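Local coordinates for SusD superfamily protein (Bacteroides thetaiotaomicron VPI-5482, PDB 3HDX) that probably binds polysaccharide at the outer membrane as a SusD-family protein, consistent with a part in carbohydrate metabolism, at residues 44-49 with 333-338; 239-244 with 321-326; 309-314 with 420-425; 362-367 with 392-397. All coordinates share one frame; numbering follows the deposited sequence.

Contact 1 (44-49 with 333-338). With EDO (1,2-ethanediol), chain H.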
# COMPACT_ATOMS: atom_id res chain seq x y z
N GLY A 44 -6.29 -14.54 1.99
CA GLY A 44 -7.21 -13.61 1.40
C GLY A 44 -8.48 -14.23 0.90
O GLY A 44 -8.81 -15.37 1.22
N ASP A 45 -9.18 -13.43 0.09
CA ASP A 45 -10.49 -13.81 -0.48
C ASP A 45 -10.41 -14.35 -1.86
O ASP A 45 -11.46 -14.66 -2.43
CB ASP A 45 -11.42 -12.61 -0.42
CG ASP A 45 -11.70 -12.19 1.02
OD1 ASP A 45 -11.91 -13.10 1.84
OD2 ASP A 45 -11.72 -10.97 1.31
N PHE A 46 -9.18 -14.47 -2.39
CA PHE A 46 -8.96 -15.00 -3.75
C PHE A 46 -8.78 -16.51 -3.74
O PHE A 46 -7.94 -17.07 -3.04
CB PHE A 46 -7.79 -14.31 -4.43
CG PHE A 46 -8.05 -12.90 -4.82
CD1 PHE A 46 -7.78 -11.87 -3.95
CD2 PHE A 46 -8.55 -12.59 -6.08
CE1 PHE A 46 -8.02 -10.55 -4.30
CE2 PHE A 46 -8.79 -11.28 -6.43
CZ PHE A 46 -8.51 -10.25 -5.53
N THR A 47 -9.57 -17.14 -4.59
CA THR A 47 -9.44 -18.55 -4.91
C THR A 47 -8.36 -18.62 -6.00
O THR A 47 -8.27 -17.75 -6.87
CB THR A 47 -10.78 -19.11 -5.44
OG1 THR A 47 -11.72 -19.10 -4.37
CG2 THR A 47 -10.63 -20.55 -5.94
N VAL A 48 -7.52 -19.66 -5.93
CA VAL A 48 -6.46 -19.88 -6.91
C VAL A 48 -6.96 -20.91 -7.92
O VAL A 48 -7.39 -21.99 -7.53
CB VAL A 48 -5.14 -20.37 -6.25
CG1 VAL A 48 -4.04 -20.66 -7.33
CG2 VAL A 48 -4.65 -19.35 -5.22
N TYR A 49 -6.86 -20.57 -9.22
CA TYR A 49 -7.36 -21.44 -10.28
C TYR A 49 -6.58 -22.74 -10.39
O TYR A 49 -7.19 -23.83 -10.37
CB TYR A 49 -7.32 -20.71 -11.61
CG TYR A 49 -8.08 -21.41 -12.71
CD1 TYR A 49 -9.45 -21.26 -12.83
CD2 TYR A 49 -7.42 -22.19 -13.63
CE1 TYR A 49 -10.18 -21.91 -13.85
CE2 TYR A 49 -8.13 -22.86 -14.68
CZ TYR A 49 -9.50 -22.72 -14.75
OH TYR A 49 -10.21 -23.34 -15.78
N PRO A 333 -15.72 -16.35 -12.32
CA PRO A 333 -15.86 -14.95 -12.70
C PRO A 333 -14.53 -14.20 -12.52
O PRO A 333 -13.75 -14.52 -11.64
CB PRO A 333 -16.92 -14.40 -11.74
CG PRO A 333 -17.25 -15.46 -10.81
CD PRO A 333 -16.47 -16.67 -11.09
N VAL A 334 -14.35 -13.17 -13.33
CA VAL A 334 -13.12 -12.40 -13.38
C VAL A 334 -13.24 -11.17 -12.49
O VAL A 334 -14.14 -10.34 -12.67
CB VAL A 334 -12.81 -11.95 -14.81
CG1 VAL A 334 -11.62 -10.99 -14.87
CG2 VAL A 334 -12.54 -13.19 -15.72
N PHE A 335 -12.29 -11.02 -11.55
CA PHE A 335 -12.20 -9.82 -10.73
C PHE A 335 -11.60 -8.73 -11.64
O PHE A 335 -10.38 -8.68 -11.90
CB PHE A 335 -11.35 -10.10 -9.50
CG PHE A 335 -11.22 -8.93 -8.58
CD1 PHE A 335 -12.28 -8.63 -7.75
CD2 PHE A 335 -10.08 -8.13 -8.56
CE1 PHE A 335 -12.23 -7.57 -6.88
CE2 PHE A 335 -10.01 -7.03 -7.67
CZ PHE A 335 -11.08 -6.79 -6.82
N SER A 336 -12.50 -7.88 -12.11
CA SER A 336 -12.20 -6.87 -13.11
C SER A 336 -12.12 -5.45 -12.57
O SER A 336 -12.01 -4.50 -13.35
CB SER A 336 -13.28 -6.98 -14.21
OG SER A 336 -14.57 -6.78 -13.65
N LYS A 337 -12.14 -5.28 -11.24
CA LYS A 337 -12.08 -3.95 -10.63
C LYS A 337 -10.97 -3.08 -11.22
O LYS A 337 -11.18 -1.92 -11.52
CB LYS A 337 -11.86 -4.10 -9.12
CG LYS A 337 -11.72 -2.82 -8.36
CD LYS A 337 -11.32 -3.09 -6.94
CE LYS A 337 -11.10 -1.78 -6.16
NZ LYS A 337 -10.91 -1.98 -4.67
N ILE A 338 -9.78 -3.67 -11.31
CA ILE A 338 -8.55 -3.01 -11.77
C ILE A 338 -8.27 -3.59 -13.16
O ILE A 338 -8.04 -4.81 -13.32
CB ILE A 338 -7.38 -3.21 -10.77
CG1 ILE A 338 -7.80 -2.78 -9.35
CG2 ILE A 338 -6.13 -2.48 -11.29
CD1 ILE A 338 -6.72 -2.77 -8.30
C1 EDO H . -10.97 -18.11 -0.69
O1 EDO H . -10.79 -17.43 0.55
C2 EDO H . -10.67 -19.58 -0.46
O2 EDO H . -9.28 -19.68 -0.10
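Two phenylalanines form a T-shaped (edge-to-face) pair where two short beta ladders of this SusD-family fold approach each other: Phe46 next to Thr47 of strand 47-48, which pairs antiparallel with 293-294, and Phe335 in the strand that pairs antiparallel with 325-326. The backbones stay well apart, with the CA atoms of Phe46 and Phe335 9.3 Å from each other, so the rings alone bridge the gap. Phe46 supplies the edge. Its CE2 comes within 4.0 Å of Phe335 CG, and its CZ reaches Phe335 CD2 at 4.0 Å, which places that edge over one face of the Phe335 ring and off its centre, toward the rim. The planes stand at 86° to each other, and the ring centroids are 5.3 Å apart. The Phe335 ring is carried across by a first torsion that sets CG anti to the backbone N (chi1 -179°). Both rings are buried and share Thr280 of helix 276-280 as a neighbour; Phe46 also rests on Ile293 and Ile295, and Phe335 on the selenomethionine Met425, in the loop just after helix 409-423. The contact is thus aromatic packing that joins an N-terminal loop to the C-terminal half of the chain. On the far side of the 44-49 backbone from the ring pair sits a 1,2-ethanediol molecule, probably left from the crystallisation liquor. Its C1 lies 3.9 Å from Thr47 OG1, and its O1 donates a hydrogen bond of 2.9 Å to Gly44 O.

Contact 2 (239-244 with 321-326)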
# COMPACT_ATOMS: atom_id res chain seq x y z
N ASP A 239 -15.47 5.93 -11.22
CA ASP A 239 -14.08 6.48 -11.28
C ASP A 239 -13.05 5.56 -10.63
O ASP A 239 -11.88 5.56 -11.02
CB ASP A 239 -14.01 7.88 -10.68
CG ASP A 239 -14.68 8.96 -11.56
OD1 ASP A 239 -14.92 8.72 -12.77
OD2 ASP A 239 -14.94 10.08 -11.04
N LEU A 240 -13.48 4.75 -9.67
CA LEU A 240 -12.55 3.82 -9.05
C LEU A 240 -12.15 2.71 -10.00
O LEU A 240 -11.00 2.31 -10.01
CB LEU A 240 -13.17 3.22 -7.79
CG LEU A 240 -12.35 2.22 -6.97
CD1 LEU A 240 -11.04 2.86 -6.45
CD2 LEU A 240 -13.20 1.66 -5.83
N THR A 241 -13.11 2.25 -10.80
CA THR A 241 -12.95 1.04 -11.61
C THR A 241 -12.73 1.26 -13.10
O THR A 241 -12.37 0.31 -13.81
CB THR A 241 -14.21 0.15 -11.41
OG1 THR A 241 -15.40 0.85 -11.83
CG2 THR A 241 -14.35 -0.28 -9.96
N SER A 242 -12.91 2.50 -13.57
CA SER A 242 -12.76 2.82 -14.98
C SER A 242 -11.36 2.57 -15.49
O SER A 242 -10.37 2.74 -14.78
CB SER A 242 -13.04 4.32 -15.20
OG SER A 242 -12.82 4.69 -16.54
N GLU A 243 -11.29 2.31 -16.79
CA GLU A 243 -10.03 2.13 -17.52
C GLU A 243 -9.18 3.42 -17.49
O GLU A 243 -7.97 3.39 -17.69
CB GLU A 243 -10.35 1.71 -18.98
CG GLU A 243 -11.01 0.33 -19.14
CD GLU A 243 -12.56 0.22 -18.99
OE1 GLU A 243 -13.26 1.18 -18.48
OE2 GLU A 243 -13.06 -0.88 -19.37
N THR A 244 -9.83 4.57 -17.27
CA THR A 244 -9.18 5.89 -17.16
C THR A 244 -9.44 6.52 -15.79
O THR A 244 -9.33 7.73 -15.60
CB THR A 244 -9.57 6.84 -18.31
OG1 THR A 244 -10.99 6.96 -18.35
CG2 THR A 244 -9.02 6.28 -19.63
N SER A 321 -21.99 -8.48 -15.75
CA SER A 321 -21.01 -7.68 -15.03
C SER A 321 -21.61 -7.00 -13.78
O SER A 321 -22.82 -6.95 -13.54
CB SER A 321 -20.41 -6.57 -15.92
OG SER A 321 -21.35 -5.53 -16.17
N SER A 322 -20.68 -6.49 -13.00
CA SER A 322 -20.86 -5.64 -11.85
C SER A 322 -19.61 -4.77 -11.87
O SER A 322 -18.68 -5.00 -12.68
CB SER A 322 -20.90 -6.49 -10.59
OG SER A 322 -19.69 -7.23 -10.45
N TYR A 323 -19.52 -3.80 -10.96
CA TYR A 323 -18.33 -2.92 -10.97
C TYR A 323 -17.02 -3.61 -10.58
O TYR A 323 -15.97 -3.22 -11.09
CB TYR A 323 -18.55 -1.65 -10.15
CG TYR A 323 -19.31 -0.60 -10.93
CD1 TYR A 323 -18.67 0.14 -11.91
CD2 TYR A 323 -20.64 -0.31 -10.65
CE1 TYR A 323 -19.35 1.14 -12.65
CE2 TYR A 323 -21.33 0.69 -11.38
CZ TYR A 323 -20.67 1.41 -12.36
OH TYR A 323 -21.36 2.39 -13.07
N TYR A 324 -17.08 -4.64 -9.75
CA TYR A 324 -15.88 -5.41 -9.38
C TYR A 324 -15.62 -6.66 -10.18
O TYR A 324 -14.47 -7.10 -10.24
CB TYR A 324 -15.95 -5.81 -7.92
CG TYR A 324 -15.42 -4.82 -6.89
CD1 TYR A 324 -15.24 -3.46 -7.16
CD2 TYR A 324 -15.11 -5.28 -5.61
CE1 TYR A 324 -14.75 -2.60 -6.20
CE2 TYR A 324 -14.64 -4.44 -4.65
CZ TYR A 324 -14.46 -3.10 -4.94
OH TYR A 324 -13.95 -2.21 -4.03
N VAL A 325 -16.67 -7.28 -10.73
CA VAL A 325 -16.57 -8.62 -11.30
C VAL A 325 -17.32 -8.74 -12.63
O VAL A 325 -18.44 -8.27 -12.78
CB VAL A 325 -17.15 -9.65 -10.28
CG1 VAL A 325 -17.04 -11.06 -10.81
CG2 VAL A 325 -16.44 -9.53 -8.92
N GLN A 326 -16.71 -9.44 -13.57
CA GLN A 326 -17.30 -9.75 -14.87
C GLN A 326 -17.41 -11.26 -15.04
O GLN A 326 -16.87 -12.05 -14.26
CB GLN A 326 -16.48 -9.14 -16.00
CG GLN A 326 -16.69 -7.64 -16.14
CD GLN A 326 -15.89 -7.03 -17.25
OE1 GLN A 326 -15.57 -7.70 -18.25
NE2 GLN A 326 -15.63 -5.75 -17.13
O HOH W 1 -14.69 -3.73 -19.08
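The last turn of helix 237-241 faces the turn that leads into strand 325-326, and the backbones come nearest at Thr241 and Tyr323, whose CA atoms are 6.7 Å apart. This is helix-end to turn packing within the SusD-family fold. Each segment has its own local motif: beyond the helix, Ser242 OG accepts from Thr244 N in an ST turn, while Ser322 closes the other turn by giving both its backbone N and its hydroxyl to Val325 O, the OG bond lying in the carbonyl plane on a lone pair. No direct hydrogen bond joins the segments; a water accepts from Gln326 NE2 at 3.0 Å, but its further link to Glu243 OE2 rests on one of two modelled conformers of Glu243 and is doubtful. Between the segments Thr241 does most of the touching. Its hydroxyl stands between the backbone N and the carbonyl carbon (chi1 61°), where it bonds back to Ile237 O in the preceding turn of helix and also comes 3.3 Å from Tyr323 CD1, oblique to that ring. The other branch, CG2, packs 3.5 Å from Tyr323 O and reaches the edge of the Tyr324 ring near its plane, 4.3 Å from CD1 of Tyr324. The two side chains Thr241 and Tyr323 cross at about a right angle. From the preceding residue, Leu240 CD2 lies 4.3 Å from Tyr324 OH, a buried hydroxyl whose polar partners are Arg422 O and Lys337 NZ.

Contact 3 (309-314 with 420-425)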
# COMPACT_ATOMS: atom_id res chain seq x y z
N ASP A 309 -25.11 -2.82 -2.84
CA ASP A 309 -23.67 -2.51 -2.82
C ASP A 309 -23.20 -2.24 -4.25
O ASP A 309 -23.24 -3.15 -5.11
CB ASP A 309 -22.91 -3.64 -2.16
CG ASP A 309 -21.51 -3.24 -1.78
OD1 ASP A 309 -20.79 -2.64 -2.62
OD2 ASP A 309 -21.16 -3.51 -0.61
N LEU A 310 -22.79 -0.99 -4.51
CA LEU A 310 -22.35 -0.62 -5.86
C LEU A 310 -21.13 -1.38 -6.36
O LEU A 310 -20.92 -1.48 -7.56
CB LEU A 310 -22.07 0.89 -5.99
CG LEU A 310 -23.29 1.81 -5.82
CD1 LEU A 310 -22.90 3.27 -5.81
CD2 LEU A 310 -24.30 1.52 -6.95
N ARG A 311 -20.32 -1.92 -5.46
CA ARG A 311 -19.15 -2.69 -5.88
C ARG A 311 -19.54 -4.06 -6.46
O ARG A 311 -18.83 -4.57 -7.33
CB ARG A 311 -18.21 -2.89 -4.67
CG ARG A 311 -17.64 -1.54 -4.13
CD ARG A 311 -17.14 -1.56 -2.73
NE ARG A 311 -18.23 -1.75 -1.75
CZ ARG A 311 -18.22 -1.31 -0.48
NH1 ARG A 311 -17.22 -0.59 0.01
NH2 ARG A 311 -19.23 -1.60 0.32
N PHE A 312 -20.65 -4.63 -5.99
CA PHE A 312 -21.13 -5.93 -6.43
C PHE A 312 -22.65 -5.95 -6.41
O PHE A 312 -23.28 -6.52 -5.55
CB PHE A 312 -20.53 -7.07 -5.61
CG PHE A 312 -20.90 -8.40 -6.13
CD1 PHE A 312 -20.55 -8.76 -7.43
CD2 PHE A 312 -21.66 -9.29 -5.36
CE1 PHE A 312 -20.94 -9.99 -7.92
CE2 PHE A 312 -22.05 -10.51 -5.85
CZ PHE A 312 -21.70 -10.86 -7.14
N GLY A 313 -23.21 -5.28 -7.39
CA GLY A 313 -24.64 -5.11 -7.46
C GLY A 313 -25.04 -4.74 -8.86
O GLY A 313 -25.06 -5.60 -9.75
N ILE A 314 -25.28 -3.45 -9.08
CA ILE A 314 -25.70 -2.95 -10.38
C ILE A 314 -24.67 -3.33 -11.49
O ILE A 314 -23.45 -3.36 -11.28
CB ILE A 314 -25.89 -1.40 -10.33
CG1 ILE A 314 -26.67 -0.85 -11.52
CG2 ILE A 314 -24.55 -0.67 -10.18
CD1 ILE A 314 -28.16 -1.24 -11.47
N ARG A 420 -13.64 -2.35 4.93
CA ARG A 420 -12.32 -2.33 4.30
C ARG A 420 -12.14 -3.51 3.31
O ARG A 420 -11.53 -3.38 2.25
CB ARG A 420 -11.23 -2.40 5.37
CG ARG A 420 -11.14 -1.17 6.23
CD ARG A 420 -9.98 -1.19 7.25
NE ARG A 420 -8.66 -1.21 6.60
CZ ARG A 420 -7.99 -0.15 6.16
NH1 ARG A 420 -8.41 1.11 6.40
NH2 ARG A 420 -6.84 -0.33 5.55
N ARG A 421 -12.62 -4.68 3.73
CA ARG A 421 -12.53 -5.90 2.92
C ARG A 421 -13.19 -5.65 1.56
O ARG A 421 -12.64 -6.05 0.55
CB ARG A 421 -13.22 -7.04 3.63
CG ARG A 421 -13.10 -8.43 3.01
CD ARG A 421 -13.88 -9.39 3.89
NE ARG A 421 -13.63 -10.80 3.57
CZ ARG A 421 -14.23 -11.81 4.18
NH1 ARG A 421 -15.11 -11.60 5.15
NH2 ARG A 421 -13.90 -13.07 3.86
N ARG A 422 -14.36 -5.03 1.58
CA ARG A 422 -15.06 -4.67 0.36
C ARG A 422 -14.40 -3.53 -0.43
O ARG A 422 -14.15 -3.65 -1.63
CB ARG A 422 -16.52 -4.34 0.67
CG ARG A 422 -17.32 -5.52 1.13
CD ARG A 422 -18.77 -5.20 1.29
NE ARG A 422 -19.02 -4.42 2.49
CZ ARG A 422 -19.38 -4.89 3.69
NH1 ARG A 422 -19.55 -6.18 3.91
NH2 ARG A 422 -19.57 -4.04 4.68
N GLU A 423 -14.14 -2.44 0.26
CA GLU A 423 -13.66 -1.24 -0.41
C GLU A 423 -12.28 -1.33 -0.97
O GLU A 423 -12.06 -0.87 -2.09
CB GLU A 423 -13.75 -0.04 0.57
CG GLU A 423 -13.37 1.29 -0.02
CD GLU A 423 -14.24 1.72 -1.22
OE1 GLU A 423 -15.40 1.28 -1.28
OE2 GLU A 423 -13.74 2.55 -2.04
N LEU A 424 -11.39 -1.97 -0.24
CA LEU A 424 -9.98 -2.01 -0.60
C LEU A 424 -9.57 -3.33 -1.25
O LEU A 424 -8.36 -3.61 -1.42
CB LEU A 424 -9.12 -1.69 0.63
CG LEU A 424 -9.45 -0.38 1.38
CD1 LEU A 424 -8.71 -0.27 2.73
CD2 LEU A 424 -9.13 0.82 0.49
N MSE A 425 -10.54 -4.13 -1.67
CA MSE A 425 -10.27 -5.43 -2.30
C MSE A 425 -9.34 -5.24 -3.52
O MSE A 425 -9.60 -4.40 -4.38
CB MSE A 425 -11.60 -6.07 -2.70
CG MSE A 425 -11.48 -7.51 -3.23
SE MSE A 425 -13.21 -8.33 -3.46
CE MSE A 425 -13.74 -8.69 -1.66
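The guanidinium of Arg311 lies flat against the aliphatic start of Arg422, with Arg422 CB centred 3.7 Å above its plane, while carboxylates meet it at its edges. Asp309 holds one edge side-on: Arg311 NE donates to Asp309 OD1 at 2.8 Å on the syn lone pair, and Arg311 NH2 donates to Asp309 OD2 at 2.9 Å, an almost straight bond at 166°. The same OD1 also takes Arg311 N on its anti lone pair, closing an Asx turn, so backbone and side chain of Arg311 are fixed by one carboxylate. With CG set beside its backbone N (chi1 -64°) and the chain bent at chi3, the arginine swings its remaining nitrogen toward helix 409-423. There Arg311 NH1 donates to the anti lone pair of Glu423 OE1 at 2.9 Å, tilted from the guanidinium plane. Glu419 gives NH1 a second acidic partner.

Arg422 crosses Arg311 at about a right angle, the guanidinium planes 54° apart, and its NE comes 3.6 Å from Arg311 NH2. The two guanidinium groups share a set of acids: Glu419 bonds to both, Arg422 NH2 is also paired with Glu415, and Asp309 OD2 makes a long ion pair with Arg422 NE at 3.9 Å, out of the guanidinium plane and acting through charge alone. The whole is a buried salt-bridge network that fastens a type I beta turn, Asp309 to Phe312, to the C-terminal end of a helix.

Contact 4 (362-367 with 392-397)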
# COMPACT_ATOMS: atom_id res chain seq x y z
N ARG A 362 -5.65 6.11 -0.17
CA ARG A 362 -6.62 7.04 -0.70
C ARG A 362 -7.57 7.40 0.45
O ARG A 362 -7.56 6.76 1.51
CB ARG A 362 -7.37 6.45 -1.91
CG ARG A 362 -8.05 5.10 -1.65
CD ARG A 362 -8.48 4.51 -3.01
NE ARG A 362 -9.11 3.19 -2.91
CZ ARG A 362 -10.41 2.97 -2.76
NH1 ARG A 362 -11.26 3.97 -2.56
NH2 ARG A 362 -10.87 1.74 -2.75
N LEU A 363 -8.43 8.39 0.21
CA LEU A 363 -9.29 8.90 1.30
C LEU A 363 -10.15 7.85 1.98
O LEU A 363 -10.34 7.89 3.20
CB LEU A 363 -10.14 10.12 0.90
CG LEU A 363 -9.40 11.45 1.03
CD1 LEU A 363 -10.22 12.59 0.42
CD2 LEU A 363 -9.02 11.78 2.46
N GLU A 364 -10.64 6.88 1.22
CA GLU A 364 -11.51 5.86 1.82
C GLU A 364 -10.75 5.00 2.84
O GLU A 364 -11.29 4.61 3.89
CB GLU A 364 -12.17 4.96 0.75
CG GLU A 364 -13.20 5.66 -0.17
CD GLU A 364 -12.62 6.51 -1.28
OE1 GLU A 364 -11.36 6.61 -1.41
OE2 GLU A 364 -13.44 7.04 -2.04
N ASP A 365 -9.50 4.67 2.51
CA ASP A 365 -8.62 3.92 3.43
C ASP A 365 -8.44 4.70 4.74
O ASP A 365 -8.68 4.18 5.82
CB ASP A 365 -7.28 3.61 2.79
CG ASP A 365 -6.25 3.10 3.80
OD1 ASP A 365 -6.61 2.22 4.63
OD2 ASP A 365 -5.09 3.60 3.79
N ILE A 366 -8.02 5.96 4.60
CA ILE A 366 -7.73 6.80 5.75
C ILE A 366 -8.99 7.06 6.61
O ILE A 366 -8.91 7.09 7.83
CB ILE A 366 -7.04 8.11 5.34
CG1 ILE A 366 -5.68 7.82 4.64
CG2 ILE A 366 -6.82 9.04 6.53
CD1 ILE A 366 -4.66 7.04 5.42
N THR A 367 -10.14 7.19 5.95
CA THR A 367 -11.41 7.39 6.63
C THR A 367 -11.81 6.16 7.43
O THR A 367 -12.19 6.28 8.60
CB THR A 367 -12.49 7.83 5.64
OG1 THR A 367 -12.04 9.05 5.02
CG2 THR A 367 -13.88 7.99 6.29
N THR A 392 -22.32 5.16 2.34
CA THR A 392 -23.28 5.95 1.56
C THR A 392 -22.77 6.38 0.19
O THR A 392 -23.57 6.93 -0.61
CB THR A 392 -23.82 7.16 2.35
OG1 THR A 392 -22.75 8.05 2.63
CG2 THR A 392 -24.49 6.69 3.66
N ASN A 393 -21.46 6.22 -0.10
CA ASN A 393 -20.94 6.43 -1.45
C ASN A 393 -20.85 5.09 -2.22
O ASN A 393 -20.32 5.05 -3.35
CB ASN A 393 -19.60 7.12 -1.47
CG ASN A 393 -19.35 7.90 -2.76
OD1 ASN A 393 -20.27 8.50 -3.36
ND2 ASN A 393 -18.10 7.91 -3.19
N ARG A 394 -21.36 4.02 -1.63
CA ARG A 394 -21.35 2.68 -2.21
C ARG A 394 -22.72 2.01 -2.18
O ARG A 394 -22.83 0.76 -2.20
CB ARG A 394 -20.31 1.82 -1.48
CG ARG A 394 -18.87 2.33 -1.58
CD ARG A 394 -18.35 2.21 -2.98
NE ARG A 394 -16.99 2.71 -3.07
CZ ARG A 394 -16.60 3.86 -3.65
NH1 ARG A 394 -17.46 4.72 -4.19
NH2 ARG A 394 -15.30 4.16 -3.69
N GLY A 395 -23.75 2.84 -2.15
CA GLY A 395 -25.14 2.38 -2.21
C GLY A 395 -25.74 1.78 -0.96
O GLY A 395 -26.87 1.30 -0.99
N LEU A 396 -25.00 1.84 0.15
CA LEU A 396 -25.44 1.25 1.39
C LEU A 396 -26.05 2.31 2.31
O LEU A 396 -25.61 3.46 2.35
CB LEU A 396 -24.25 0.56 2.11
CG LEU A 396 -23.53 -0.54 1.31
CD1 LEU A 396 -22.38 -1.12 2.11
CD2 LEU A 396 -24.49 -1.65 0.87
N ARG A 397 -27.05 1.89 3.07
CA ARG A 397 -27.71 2.80 4.03
C ARG A 397 -26.77 3.17 5.16
O ARG A 397 -25.82 2.44 5.50
CB ARG A 397 -28.93 2.13 4.67
CG ARG A 397 -28.62 0.89 5.54
CD ARG A 397 -29.87 0.40 6.22
NE ARG A 397 -29.62 -0.74 7.11
CZ ARG A 397 -29.23 -0.67 8.38
NH1 ARG A 397 -28.90 0.50 8.94
NH2 ARG A 397 -29.10 -1.79 9.08
O HOH W 2 -16.17 6.77 -1.42
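Arg362, at the N-cap position of helix 363-376, starts the contact: its NH1 comes 4.2 Å from Arg394 NH2, the guanidinium planes turned 34° apart as the two groups converge on shared carboxylates. Glu423 OE2 forms salt bridges with both of these nitrogens, and Arg362 NH2 goes on to Glu427. Two residues later Glu364 faces the same way, its chain bent at chi2 (78°) so that the carboxylate folds back toward Arg362. Glu364 OE1 takes a weak hydrogen bond from Arg362 NH1 at 2.9 Å, part of a salt bridge. The other oxygen, Glu364 OE2, makes a long ion pair with Arg394 NH2, 3.8 Å away and well out of the guanidinium plane. Together the three form a salt-bridge network between the N-terminal end of helix 363-376 and the loop after helix 380-391, in the C-terminal part of the SusD-family fold. OE2 is better served by Thr235 N and by a water that donates to it at 2.8 Å. That water sits over one face of the Arg394 guanidinium and accepts from Asn393 ND2 at 2.9 Å. Arg394 NH1, in turn, donates to Asn393 O at 3.0 Å.

How the contacts relate
From the N terminus, residues 44-49 open contact 1, which closes only at 333-338 and so spans most of the chain's first two thirds. Contact 2 opens and closes within that span, and its strand 325-326 pairs with strand 334-335 of contact 1. Contact 3 opens at 309-314, before either has closed, and ends at 420-425, so it crosses both. Contact 4 forms and closes inside contact 3, after contacts 1 and 2 are complete. Several ties converge on the C-terminal end of helix 409-423 and the residues just after it: from contact 1, Asp45 bridges to Arg421 and Lys337 bonds Met425 O, and from contact 4, Asp365 pairs with Arg420.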